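Local atomic coordinates of putative exported protein (PDB entry 2DVZ), a protein that binds glutamate and probably acts as the periplasmic solute receptor of a tripartite tricarboxylate-type transporter in Bordetella pertussis. Residues V89-R94 and L98-I103. Sequence-based numbering, arbitrary orientation.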
ATOM      1  N   VAL A  89      -0.788  10.523   0.620  1.00 18.23           N
ATOM      2  CA  VAL A  89      -1.161  10.797   2.012  1.00 17.79           C
ATOM      3  C   VAL A  89      -0.059  11.549   2.753  1.00 18.22           C
ATOM      4  O   VAL A  89      -0.347  12.485   3.488  1.00 18.56           O
ATOM      5  CB  VAL A  89      -1.600   9.511   2.801  1.00 17.35           C
ATOM      6  CG1 VAL A  89      -2.238   9.887   4.154  1.00 15.44           C
ATOM      7  CG2 VAL A  89      -2.553   8.664   1.992  1.00 15.63           C
ATOM      8  N   ASN A  90       1.188  11.136   2.586  1.00 18.54           N
ATOM      9  CA  ASN A  90       2.296  11.879   3.201  1.00 19.65           C
ATOM     10  C   ASN A  90       2.371  13.364   2.862  1.00 20.39           C
ATOM     11  O   ASN A  90       2.566  14.188   3.756  1.00 20.67           O
ATOM     12  CB  ASN A  90       3.636  11.215   2.934  1.00 19.38           C
ATOM     13  CG  ASN A  90       4.309  10.784   4.201  1.00 20.11           C
ATOM     14  OD1 ASN A  90       4.619  11.611   5.055  1.00 22.04           O
ATOM     15  ND2 ASN A  90       4.541   9.494   4.342  1.00 20.74           N
ATOM     16  N   PRO A  91       2.291  13.701   1.556  1.00 21.15           N
ATOM     17  CA  PRO A  91       2.052  15.049   1.075  1.00 21.19           C
ATOM     18  C   PRO A  91       0.926  15.769   1.807  1.00 21.06           C
ATOM     19  O   PRO A  91       1.108  16.920   2.172  1.00 21.36           O
ATOM     20  CB  PRO A  91       1.687  14.808  -0.396  1.00 21.58           C
ATOM     21  CG  PRO A  91       2.515  13.666  -0.765  1.00 20.94           C
ATOM     22  CD  PRO A  91       2.532  12.774   0.424  1.00 20.98           C
ATOM     23  N   ALA A  92      -0.216  15.108   2.013  1.00 20.59           N
ATOM     24  CA  ALA A  92      -1.367  15.721   2.684  1.00 20.40           C
ATOM     25  C   ALA A  92      -1.182  15.831   4.216  1.00 20.96           C
ATOM     26  O   ALA A  92      -1.688  16.775   4.846  1.00 21.83           O
ATOM     27  CB  ALA A  92      -2.677  14.982   2.326  1.00 19.49           C
ATOM     28  N   CYS A  93      -0.440  14.884   4.793  1.00 20.73           N
ATOM     29  CA  CYS A  93      -0.152  14.834   6.220  1.00 21.60           C
ATOM     30  C   CYS A  93       0.910  15.865   6.639  1.00 23.09           C
ATOM     31  O   CYS A  93       0.861  16.406   7.766  1.00 23.47           O
ATOM     32  CB  CYS A  93       0.343  13.429   6.582  1.00 21.17           C
ATOM     33  SG  CYS A  93       0.597  13.059   8.356  1.00 19.35           S
ATOM     34  N   ARG A  94       1.883  16.114   5.749  1.00 23.47           N
ATOM     35  CA  ARG A  94       3.003  17.004   6.050  1.00 23.71           C
ATOM     36  C   ARG A  94       3.202  18.035   4.938  1.00 24.51           C
ATOM     37  O   ARG A  94       4.252  18.028   4.291  1.00 24.35           O
ATOM     38  CB  ARG A  94       4.287  16.199   6.201  1.00 23.72           C
ATOM     39  CG  ARG A  94       4.376  15.343   7.433  1.00 23.78           C
ATOM     40  CD  ARG A  94       5.560  14.409   7.283  1.00 27.29           C
ATOM     41  NE  ARG A  94       6.837  15.118   7.356  1.00 27.76           N
ATOM     42  CZ  ARG A  94       8.041  14.556   7.348  1.00 28.74           C
ATOM     43  NH1 ARG A  94       8.176  13.237   7.235  1.00 28.16           N
ATOM     44  NH2 ARG A  94       9.130  15.334   7.441  1.00 28.86           N
ATOM     45  N   LEU A  98       7.345  18.207   4.084  1.00 28.67           N
ATOM     46  CA  LEU A  98       7.751  16.977   3.391  1.00 27.61           C
ATOM     47  C   LEU A  98       8.870  17.349   2.385  1.00 27.55           C
ATOM     48  O   LEU A  98       8.703  18.302   1.621  1.00 27.68           O
ATOM     49  CB  LEU A  98       6.550  16.313   2.697  1.00 26.83           C
ATOM     50  CG  LEU A  98       6.727  14.859   2.241  1.00 26.09           C
ATOM     51  CD1 LEU A  98       6.625  13.910   3.416  1.00 25.55           C
ATOM     52  CD2 LEU A  98       5.689  14.522   1.197  1.00 24.60           C
ATOM     53  N   PRO A  99      10.016  16.632   2.409  1.00 27.26           N
ATOM     54  CA  PRO A  99      11.176  16.891   1.540  1.00 27.34           C
ATOM     55  C   PRO A  99      11.090  16.443   0.058  1.00 28.20           C
ATOM     56  O   PRO A  99      12.130  16.398  -0.626  1.00 29.15           O
ATOM     57  CB  PRO A  99      12.305  16.117   2.221  1.00 27.00           C
ATOM     58  CG  PRO A  99      11.737  15.669   3.532  1.00 27.85           C
ATOM     59  CD  PRO A  99      10.292  15.534   3.341  1.00 26.94           C
ATOM     60  N   TYR A 100       9.897  16.113  -0.439  1.00 27.49           N
ATOM     61  CA  TYR A 100       9.740  15.769  -1.845  1.00 26.59           C
ATOM     62  C   TYR A 100       8.343  16.173  -2.289  1.00 26.60           C
ATOM     63  O   TYR A 100       7.468  16.302  -1.474  1.00 26.47           O
ATOM     64  CB  TYR A 100      10.011  14.269  -2.094  1.00 26.63           C
ATOM     65  CG  TYR A 100       8.977  13.333  -1.484  1.00 25.16           C
ATOM     66  CD1 TYR A 100       7.841  12.977  -2.195  1.00 25.31           C
ATOM     67  CD2 TYR A 100       9.140  12.823  -0.197  1.00 24.52           C
ATOM     68  CE1 TYR A 100       6.875  12.117  -1.649  1.00 26.78           C
ATOM     69  CE2 TYR A 100       8.196  11.970   0.363  1.00 25.53           C
ATOM     70  CZ  TYR A 100       7.061  11.626  -0.363  1.00 25.90           C
ATOM     71  OH  TYR A 100       6.116  10.809   0.176  1.00 25.15           O
ATOM     72  N   ASP A 101       8.178  16.439  -3.576  1.00 27.31           N
ATOM     73  CA  ASP A 101       6.885  16.640  -4.202  1.00 28.37           C
ATOM     74  C   ASP A 101       6.665  15.332  -4.991  1.00 28.03           C
ATOM     75  O   ASP A 101       7.449  15.023  -5.877  1.00 27.53           O
ATOM     76  CB  ASP A 101       6.940  17.880  -5.116  1.00 29.59           C
ATOM     77  CG  ASP A 101       5.596  18.232  -5.781  1.00 32.42           C
ATOM     78  OD1 ASP A 101       4.790  17.351  -6.217  1.00 33.20           O
ATOM     79  OD2 ASP A 101       5.378  19.455  -5.905  1.00 36.81           O
ATOM     80  N   PRO A 102       5.627  14.538  -4.623  1.00 27.99           N
ATOM     81  CA  PRO A 102       5.405  13.238  -5.272  1.00 27.69           C
ATOM     82  C   PRO A 102       5.276  13.340  -6.800  1.00 27.12           C
ATOM     83  O   PRO A 102       5.674  12.437  -7.530  1.00 26.00           O
ATOM     84  CB  PRO A 102       4.073  12.742  -4.640  1.00 27.13           C
ATOM     85  CG  PRO A 102       3.419  14.008  -4.092  1.00 27.65           C
ATOM     86  CD  PRO A 102       4.592  14.812  -3.599  1.00 27.65           C
ATOM     87  N   ILE A 103       4.716  14.442  -7.268  1.00 27.87           N
ATOM     88  CA  ILE A 103       4.404  14.573  -8.695  1.00 28.19           C
ATOM     89  C   ILE A 103       5.572  15.172  -9.490  1.00 28.15           C
ATOM     90  O   ILE A 103       5.949  14.631 -10.527  1.00 28.34           O
ATOM     91  CB  ILE A 103       3.031  15.273  -8.923  1.00 28.55           C
ATOM     92  CG1 ILE A 103       1.909  14.403  -8.317  1.00 28.83           C
ATOM     93  CG2 ILE A 103       2.784  15.605 -10.447  1.00 28.33           C
ATOM     94  CD1 ILE A 103       0.556  15.084  -8.154  1.00 27.95           C
TER
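Arg94, the first residue to leave helical geometry at the end of helix 84-93, accepts a bent backbone hydrogen bond from Leu98, with Leu98 N to Arg94 O at 3.1 Å and an N-H...O angle of 135°. The loop returns past the helix end, where Leu98, Tyr100 and Pro102 touch it. Leu98 buries more surface here than any other residue. With CG anti to its own N (chi1 -165°), its methyls reach the last helical turn: CD2 meets Pro91 N at 3.5 Å and CD1 meets Asn90 OD1 at 3.5 Å. CD1 also lies, with Pro99 CD, over one face of the Arg94 guanidinium, whose NE forms a salt bridge with Asp97 in the connecting loop. The other methyl, CD2, sits 3.5 Å above the Tyr100 ring plane, displaced from the ring centre. This is the exit from helix 84-93 toward strand 106-121 in a type 2 periplasmic-binding-protein fold; the same helix is tied by the Cys93-Cys152 disulfide, and the Asn90 side chain, its ND2 hydrogen-bonded to Ala60 O, lies about 8 Å from the bound glutamate. Tyr100 OH approaches Asn90 CB at 3.7 Å while hydrogen-bonding to Thr86 O, one helical turn earlier. Further along, the Pro91 and Pro102 rings pass in antiparallel sense, CG against CG at 3.5 Å, closer than usual carbon contact, and both rings touch Tyr299 of helix 288-307.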